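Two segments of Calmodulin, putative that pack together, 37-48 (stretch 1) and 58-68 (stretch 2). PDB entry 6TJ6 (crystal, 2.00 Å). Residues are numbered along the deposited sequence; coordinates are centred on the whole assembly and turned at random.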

ATOM      1  N   VAL A  37      -4.740 -13.152  14.195  1.00 46.58           N
ATOM      2  CA  VAL A  37      -5.657 -13.159  15.329  1.00 50.96           C
ATOM      3  C   VAL A  37      -6.959 -13.825  14.911  1.00 57.12           C
ATOM      4  O   VAL A  37      -7.570 -13.445  13.904  1.00 53.59           O
ATOM      5  CB  VAL A  37      -5.910 -11.733  15.850  1.00 54.61           C
ATOM      6  CG1 VAL A  37      -6.965 -11.755  16.945  1.00 56.59           C
ATOM      7  CG2 VAL A  37      -4.615 -11.123  16.367  1.00 54.05           C
ATOM      8  N   SER A  38      -7.382 -14.827  15.680  1.00 57.48           N
ATOM      9  CA  SER A  38      -8.684 -15.454  15.500  1.00 56.91           C
ATOM     10  C   SER A  38      -9.638 -14.932  16.566  1.00 57.55           C
ATOM     11  O   SER A  38      -9.677 -15.475  17.676  1.00 61.48           O
ATOM     12  CB  SER A  38      -8.581 -16.977  15.587  1.00 60.75           C
ATOM     13  OG  SER A  38      -7.660 -17.487  14.642  1.00 62.18           O
ATOM     14  N   PRO A  39     -10.410 -13.886  16.279  1.00 58.84           N
ATOM     15  CA  PRO A  39     -11.324 -13.356  17.294  1.00 60.70           C
ATOM     16  C   PRO A  39     -12.408 -14.361  17.648  1.00 64.07           C
ATOM     17  O   PRO A  39     -12.835 -15.168  16.820  1.00 58.55           O
ATOM     18  CB  PRO A  39     -11.918 -12.110  16.623  1.00 58.24           C
ATOM     19  CG  PRO A  39     -11.787 -12.374  15.160  1.00 55.01           C
ATOM     20  CD  PRO A  39     -10.514 -13.156  15.003  1.00 56.56           C
ATOM     21  N   THR A  40     -12.837 -14.312  18.905  1.00 69.88           N
ATOM     22  CA  THR A  40     -13.922 -15.162  19.358  1.00 72.20           C
ATOM     23  C   THR A  40     -15.230 -14.732  18.698  1.00 70.85           C
ATOM     24  O   THR A  40     -15.357 -13.598  18.231  1.00 64.87           O
ATOM     25  CB  THR A  40     -14.053 -15.098  20.878  1.00 70.17           C
ATOM     26  OG1 THR A  40     -14.497 -13.792  21.267  1.00 75.03           O
ATOM     27  CG2 THR A  40     -12.715 -15.398  21.543  1.00 60.26           C
ATOM     28  N   PRO A  41     -16.215 -15.633  18.624  1.00 71.63           N
ATOM     29  CA  PRO A  41     -17.521 -15.230  18.081  1.00 64.87           C
ATOM     30  C   PRO A  41     -18.167 -14.099  18.859  1.00 66.39           C
ATOM     31  O   PRO A  41     -18.882 -13.283  18.264  1.00 73.10           O
ATOM     32  CB  PRO A  41     -18.346 -16.523  18.157  1.00 77.90           C
ATOM     33  CG  PRO A  41     -17.330 -17.614  18.106  1.00 79.57           C
ATOM     34  CD  PRO A  41     -16.147 -17.085  18.869  1.00 74.50           C
ATOM     35  N   ASP A  42     -17.931 -14.016  20.170  1.00 67.73           N
ATOM     36  CA  ASP A  42     -18.403 -12.865  20.934  1.00 70.09           C
ATOM     37  C   ASP A  42     -17.707 -11.588  20.479  1.00 75.87           C
ATOM     38  O   ASP A  42     -18.351 -10.550  20.277  1.00 75.85           O
ATOM     39  CB  ASP A  42     -18.180 -13.097  22.430  1.00 77.84           C
ATOM     40  CG  ASP A  42     -19.249 -13.975  23.052  1.00 84.66           C
ATOM     41  OD1 ASP A  42     -20.180 -14.385  22.326  1.00 83.31           O
ATOM     42  OD2 ASP A  42     -19.160 -14.248  24.267  1.00 83.05           O
ATOM     43  N   GLU A  43     -16.384 -11.647  20.313  1.00 70.54           N
ATOM     44  CA  GLU A  43     -15.643 -10.490  19.818  1.00 66.06           C
ATOM     45  C   GLU A  43     -16.108 -10.095  18.423  1.00 64.49           C
ATOM     46  O   GLU A  43     -16.204  -8.905  18.105  1.00 60.54           O
ATOM     47  CB  GLU A  43     -14.143 -10.786  19.823  1.00 63.56           C
ATOM     48  CG  GLU A  43     -13.493 -10.730  21.198  1.00 68.73           C
ATOM     49  CD  GLU A  43     -12.103 -11.334  21.208  1.00 73.12           C
ATOM     50  OE1 GLU A  43     -11.739 -12.007  20.222  1.00 69.87           O
ATOM     51  OE2 GLU A  43     -11.373 -11.140  22.205  1.00 68.30           O
ATOM     52  N   ILE A  44     -16.406 -11.083  17.576  1.00 64.81           N
ATOM     53  CA  ILE A  44     -16.887 -10.780  16.232  1.00 64.77           C
ATOM     54  C   ILE A  44     -18.252 -10.111  16.290  1.00 68.06           C
ATOM     55  O   ILE A  44     -18.508  -9.131  15.577  1.00 62.35           O
ATOM     56  CB  ILE A  44     -16.918 -12.058  15.376  1.00 67.19           C
ATOM     57  CG1 ILE A  44     -15.493 -12.523  15.074  1.00 70.71           C
ATOM     58  CG2 ILE A  44     -17.706 -11.825  14.091  1.00 64.52           C
ATOM     59  CD1 ILE A  44     -15.420 -13.766  14.216  1.00 68.83           C
ATOM     60  N   LYS A  45     -19.150 -10.623  17.135  1.00 73.09           N
ATOM     61  CA  LYS A  45     -20.458  -9.994  17.280  1.00 73.06           C
ATOM     62  C   LYS A  45     -20.339  -8.576  17.823  1.00 72.18           C
ATOM     63  O   LYS A  45     -21.137  -7.705  17.458  1.00 74.11           O
ATOM     64  CB  LYS A  45     -21.356 -10.829  18.195  1.00 73.77           C
ATOM     65  N   ALA A  46     -19.351  -8.322  18.680  1.00 75.40           N
ATOM     66  CA  ALA A  46     -19.202  -7.008  19.296  1.00 73.62           C
ATOM     67  C   ALA A  46     -18.523  -5.988  18.391  1.00 71.39           C
ATOM     68  O   ALA A  46     -18.501  -4.802  18.741  1.00 68.93           O
ATOM     69  CB  ALA A  46     -18.419  -7.128  20.604  1.00 76.81           C
ATOM     70  N   LEU A  47     -17.973  -6.409  17.256  1.00 72.01           N
ATOM     71  CA  LEU A  47     -17.291  -5.478  16.369  1.00 68.71           C
ATOM     72  C   LEU A  47     -18.266  -4.415  15.870  1.00 66.15           C
ATOM     73  O   LEU A  47     -19.440  -4.717  15.617  1.00 67.84           O
ATOM     74  CB  LEU A  47     -16.671  -6.217  15.182  1.00 61.12           C
ATOM     75  CG  LEU A  47     -15.441  -7.084  15.458  1.00 58.65           C
ATOM     76  CD1 LEU A  47     -15.010  -7.810  14.193  1.00 56.61           C
ATOM     77  CD2 LEU A  47     -14.301  -6.240  16.009  1.00 56.78           C
ATOM     78  N   PRO A  48     -17.824  -3.165  15.722  1.00 64.46           N
ATOM     79  CA  PRO A  48     -18.728  -2.114  15.237  1.00 65.54           C
ATOM     80  C   PRO A  48     -19.015  -2.239  13.751  1.00 70.70           C
ATOM     81  O   PRO A  48     -18.466  -3.120  13.082  1.00 63.24           O
ATOM     82  CB  PRO A  48     -17.962  -0.824  15.554  1.00 62.19           C
ATOM     83  CG  PRO A  48     -16.527  -1.232  15.525  1.00 61.01           C
ATOM     84  CD  PRO A  48     -16.489  -2.641  16.059  1.00 59.16           C
TER
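Stretch 2 58-68: AWMSKKLASYN

Stretch 2 continues a helix that begins earlier in the chain, and has left it by Tyr67, which is extended. It runs against the direction of stretch 1: Trp59 lies nearest Leu47 (CA to CA 9.3 Å), near the end of stretch 1, whereas Tyr67 lies nearest Val37 (CA to CA 7.7 Å), at its start. Together the two segments bury 449 Å², and the backbones draw closer toward the Tyr67 end.

Ala58 stays clear of stretch 1, and the contact begins one residue later. The CA-to-CB bond of Trp59 points toward stretch 1, and with chi1 in the t well at -165° and chi2 at 99° the indole reaches across the gap between the backbones. Leu47 sends its CD2 to 3.5 Å from Trp59 NE1 and 3.8 Å from Trp59 CE2, while Pro39 CB packs 4.2 Å from Trp59 CH2. Glu43 CB approaches the edge of the ring, 4.4 Å from Trp59 CZ2. The indole nitrogen is not left unsatisfied: Trp59 NE1 donates to water 2 at 3.0 Å, and the same water donates to Glu43 O at 2.8 Å, tying the ring to the backbone of the short helix that starts at Pro41.

Met60 leaves its backbone sideways to stretch 1, but its end comes nearer, with Met60 CE 4.2 Å from Val37 CG2. Ser61 and Lys62 make no contact across the interface.

One helical turn after Trp59, the CA-to-CB bond of Lys63 again points toward stretch 1, as expected from the i to i+4 repeat marked by the backbone bond from Lys63 N to Trp59 O (2.9 Å). Its long side chain passes Val37, with Lys63 CE 3.7 Å from Val37 CG1, and ends in a salt bridge to Glu43, Lys63 NZ to Glu43 OE2 at 2.9 Å, accompanied by a weak hydrogen bond from Lys63 NZ to Glu43 OE1 at 3.1 Å. The carboxylate is held in place from its own side: Glu43 OE1 accepts from Thr40 N at 2.9 Å, and Thr40 OG1 in turn caps the helix by accepting from Glu43 N at 3.0 Å. Water 1 adds a second polar link, accepting from Lys63 NZ at 2.8 Å and donating to Ser38 O at 2.8 Å.

Leu64 closes on Val37 from the helix, its CD2 4.0 Å from Val37 CG2. Ala65 and Ser66 then carry the chain past without touching stretch 1.

Tyr67, in an extended conformation (phi/psi -142/115), turns its side chain back toward stretch 1. Val37 CG1 lies over one face of its ring, and Val37 CG2 is 4.0 Å from Tyr67 CD1. The phenol oxygen reaches the backbone: Ser38 N donates to Tyr67 OH at 3.2 Å with a nearly straight angle of 165°. The CA-to-CB bond of Asn68 points away, and its side chain caps the helix that follows.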

ATOM      1  N   ALA A  58      -6.492   0.723  18.049  1.00 46.00           N
ATOM      2  CA  ALA A  58      -6.820   0.499  19.454  1.00 48.43           C
ATOM      3  C   ALA A  58      -7.321  -0.923  19.688  1.00 48.36           C
ATOM      4  O   ALA A  58      -6.891  -1.592  20.639  1.00 48.27           O
ATOM      5  CB  ALA A  58      -7.854   1.522  19.922  1.00 46.84           C
ATOM      6  N   TRP A  59      -8.225  -1.403  18.830  1.00 44.12           N
ATOM      7  CA  TRP A  59      -8.729  -2.766  18.967  1.00 49.42           C
ATOM      8  C   TRP A  59      -7.590  -3.774  18.915  1.00 48.39           C
ATOM      9  O   TRP A  59      -7.489  -4.661  19.773  1.00 47.47           O
ATOM     10  CB  TRP A  59      -9.755  -3.064  17.869  1.00 48.09           C
ATOM     11  CG  TRP A  59     -10.584  -4.289  18.141  1.00 51.14           C
ATOM     12  CD1 TRP A  59     -11.842  -4.323  18.665  1.00 51.16           C
ATOM     13  CD2 TRP A  59     -10.210  -5.656  17.906  1.00 48.50           C
ATOM     14  NE1 TRP A  59     -12.278  -5.626  18.769  1.00 56.54           N
ATOM     15  CE2 TRP A  59     -11.294  -6.462  18.310  1.00 56.80           C
ATOM     16  CE3 TRP A  59      -9.066  -6.276  17.393  1.00 51.02           C
ATOM     17  CZ2 TRP A  59     -11.267  -7.855  18.218  1.00 57.95           C
ATOM     18  CZ3 TRP A  59      -9.039  -7.659  17.303  1.00 51.77           C
ATOM     19  CH2 TRP A  59     -10.133  -8.432  17.714  1.00 55.46           C
ATOM     20  N   MET A  60      -6.708  -3.642  17.919  1.00 43.32           N
ATOM     21  CA  MET A  60      -5.624  -4.605  17.757  1.00 44.58           C
ATOM     22  C   MET A  60      -4.602  -4.493  18.881  1.00 53.48           C
ATOM     23  O   MET A  60      -4.056  -5.510  19.325  1.00 48.76           O
ATOM     24  CB  MET A  60      -4.951  -4.416  16.396  1.00 37.90           C
ATOM     25  CG  MET A  60      -5.833  -4.785  15.208  1.00 46.04           C
ATOM     26  SD  MET A  60      -6.176  -6.552  15.098  1.00 50.56           S
ATOM     27  CE  MET A  60      -4.526  -7.205  14.842  1.00 46.86           C
ATOM     28  N   SER A  61      -4.326  -3.274  19.360  1.00 45.69           N
ATOM     29  CA  SER A  61      -3.380  -3.117  20.457  1.00 43.02           C
ATOM     30  C   SER A  61      -3.908  -3.752  21.736  1.00 44.17           C
ATOM     31  O   SER A  61      -3.162  -4.434  22.447  1.00 50.05           O
ATOM     32  CB  SER A  61      -3.070  -1.632  20.679  1.00 42.24           C
ATOM     33  OG  SER A  61      -2.389  -1.081  19.566  1.00 47.42           O
ATOM     34  N   LYS A  62      -5.198  -3.571  22.027  1.00 48.12           N
ATOM     35  CA  LYS A  62      -5.761  -4.190  23.221  1.00 51.45           C
ATOM     36  C   LYS A  62      -5.885  -5.701  23.067  1.00 49.67           C
ATOM     37  O   LYS A  62      -5.750  -6.435  24.054  1.00 52.50           O
ATOM     38  CB  LYS A  62      -7.114  -3.551  23.541  1.00 58.66           C
ATOM     39  CG  LYS A  62      -7.002  -2.074  23.905  1.00 51.58           C
ATOM     40  CD  LYS A  62      -8.311  -1.320  23.715  1.00 67.23           C
ATOM     41  CE  LYS A  62      -9.268  -1.546  24.870  1.00 79.88           C
ATOM     42  NZ  LYS A  62     -10.508  -0.740  24.706  1.00 90.50           N
ATOM     43  N   LYS A  63      -6.122  -6.187  21.844  1.00 51.24           N
ATOM     44  CA  LYS A  63      -6.200  -7.630  21.625  1.00 51.45           C
ATOM     45  C   LYS A  63      -4.833  -8.288  21.782  1.00 54.66           C
ATOM     46  O   LYS A  63      -4.690  -9.275  22.514  1.00 50.63           O
ATOM     47  CB  LYS A  63      -6.781  -7.920  20.238  1.00 42.55           C
ATOM     48  CG  LYS A  63      -6.892  -9.395  19.898  1.00 42.95           C
ATOM     49  CD  LYS A  63      -7.759 -10.129  20.907  1.00 49.38           C
ATOM     50  CE  LYS A  63      -8.077 -11.530  20.431  1.00 52.89           C
ATOM     51  NZ  LYS A  63      -8.887 -12.299  21.412  1.00 57.03           N
ATOM     52  N   LEU A  64      -3.819  -7.760  21.095  1.00 53.26           N
ATOM     53  CA  LEU A  64      -2.479  -8.333  21.151  1.00 57.05           C
ATOM     54  C   LEU A  64      -1.881  -8.286  22.550  1.00 60.97           C
ATOM     55  O   LEU A  64      -0.969  -9.066  22.850  1.00 58.61           O
ATOM     56  CB  LEU A  64      -1.567  -7.602  20.167  1.00 51.77           C
ATOM     57  CG  LEU A  64      -1.897  -7.837  18.692  1.00 54.51           C
ATOM     58  CD1 LEU A  64      -1.051  -6.954  17.786  1.00 49.93           C
ATOM     59  CD2 LEU A  64      -1.704  -9.302  18.347  1.00 53.80           C
ATOM     60  N   ALA A  65      -2.369  -7.389  23.408  1.00 57.07           N
ATOM     61  CA  ALA A  65      -1.886  -7.329  24.781  1.00 64.58           C
ATOM     62  C   ALA A  65      -2.241  -8.578  25.573  1.00 68.13           C
ATOM     63  O   ALA A  65      -1.632  -8.831  26.617  1.00 75.47           O
ATOM     64  CB  ALA A  65      -2.447  -6.090  25.477  1.00 59.65           C
ATOM     65  N   SER A  66      -3.212  -9.363  25.108  1.00 67.08           N
ATOM     66  CA  SER A  66      -3.610 -10.592  25.780  1.00 66.76           C
ATOM     67  C   SER A  66      -3.587 -11.807  24.864  1.00 64.37           C
ATOM     68  O   SER A  66      -3.986 -12.896  25.293  1.00 72.16           O
ATOM     69  CB  SER A  66      -5.013 -10.437  26.382  1.00 70.72           C
ATOM     70  OG  SER A  66      -5.990 -10.322  25.361  1.00 75.02           O
ATOM     71  N   TYR A  67      -3.123 -11.658  23.625  1.00 60.24           N
ATOM     72  CA  TYR A  67      -3.208 -12.706  22.611  1.00 61.54           C
ATOM     73  C   TYR A  67      -1.926 -12.681  21.796  1.00 66.52           C
ATOM     74  O   TYR A  67      -1.652 -11.691  21.109  1.00 71.38           O
ATOM     75  CB  TYR A  67      -4.433 -12.482  21.715  1.00 52.69           C
ATOM     76  CG  TYR A  67      -4.723 -13.554  20.679  1.00 55.83           C
ATOM     77  CD1 TYR A  67      -4.023 -13.602  19.480  1.00 58.57           C
ATOM     78  CD2 TYR A  67      -5.734 -14.483  20.884  1.00 58.79           C
ATOM     79  CE1 TYR A  67      -4.302 -14.567  18.530  1.00 61.31           C
ATOM     80  CE2 TYR A  67      -6.021 -15.447  19.940  1.00 57.34           C
ATOM     81  CZ  TYR A  67      -5.303 -15.485  18.765  1.00 56.38           C
ATOM     82  OH  TYR A  67      -5.587 -16.445  17.825  1.00 55.68           O
ATOM     83  N   ASN A  68      -1.140 -13.755  21.873  1.00 65.79           N
ATOM     84  CA  ASN A  68       0.098 -13.841  21.112  1.00 70.35           C
ATOM     85  C   ASN A  68      -0.149 -14.633  19.839  1.00 71.30           C
ATOM     86  O   ASN A  68      -0.375 -15.851  19.913  1.00 66.56           O
ATOM     87  CB  ASN A  68       1.203 -14.492  21.943  1.00 78.76           C
ATOM     88  CG  ASN A  68       2.554 -14.465  21.245  1.00 90.50           C
ATOM     89  OD1 ASN A  68       2.694 -13.923  20.147  1.00 98.15           O
ATOM     90  ND2 ASN A  68       3.561 -15.041  21.890  1.00 89.09           N
TER
HETATM   91  O   HOH W   1      -9.809 -14.698  20.322  1.00 63.35           O
HETATM   92  O   HOH W   2     -14.920  -6.830  19.442  1.00 52.68           O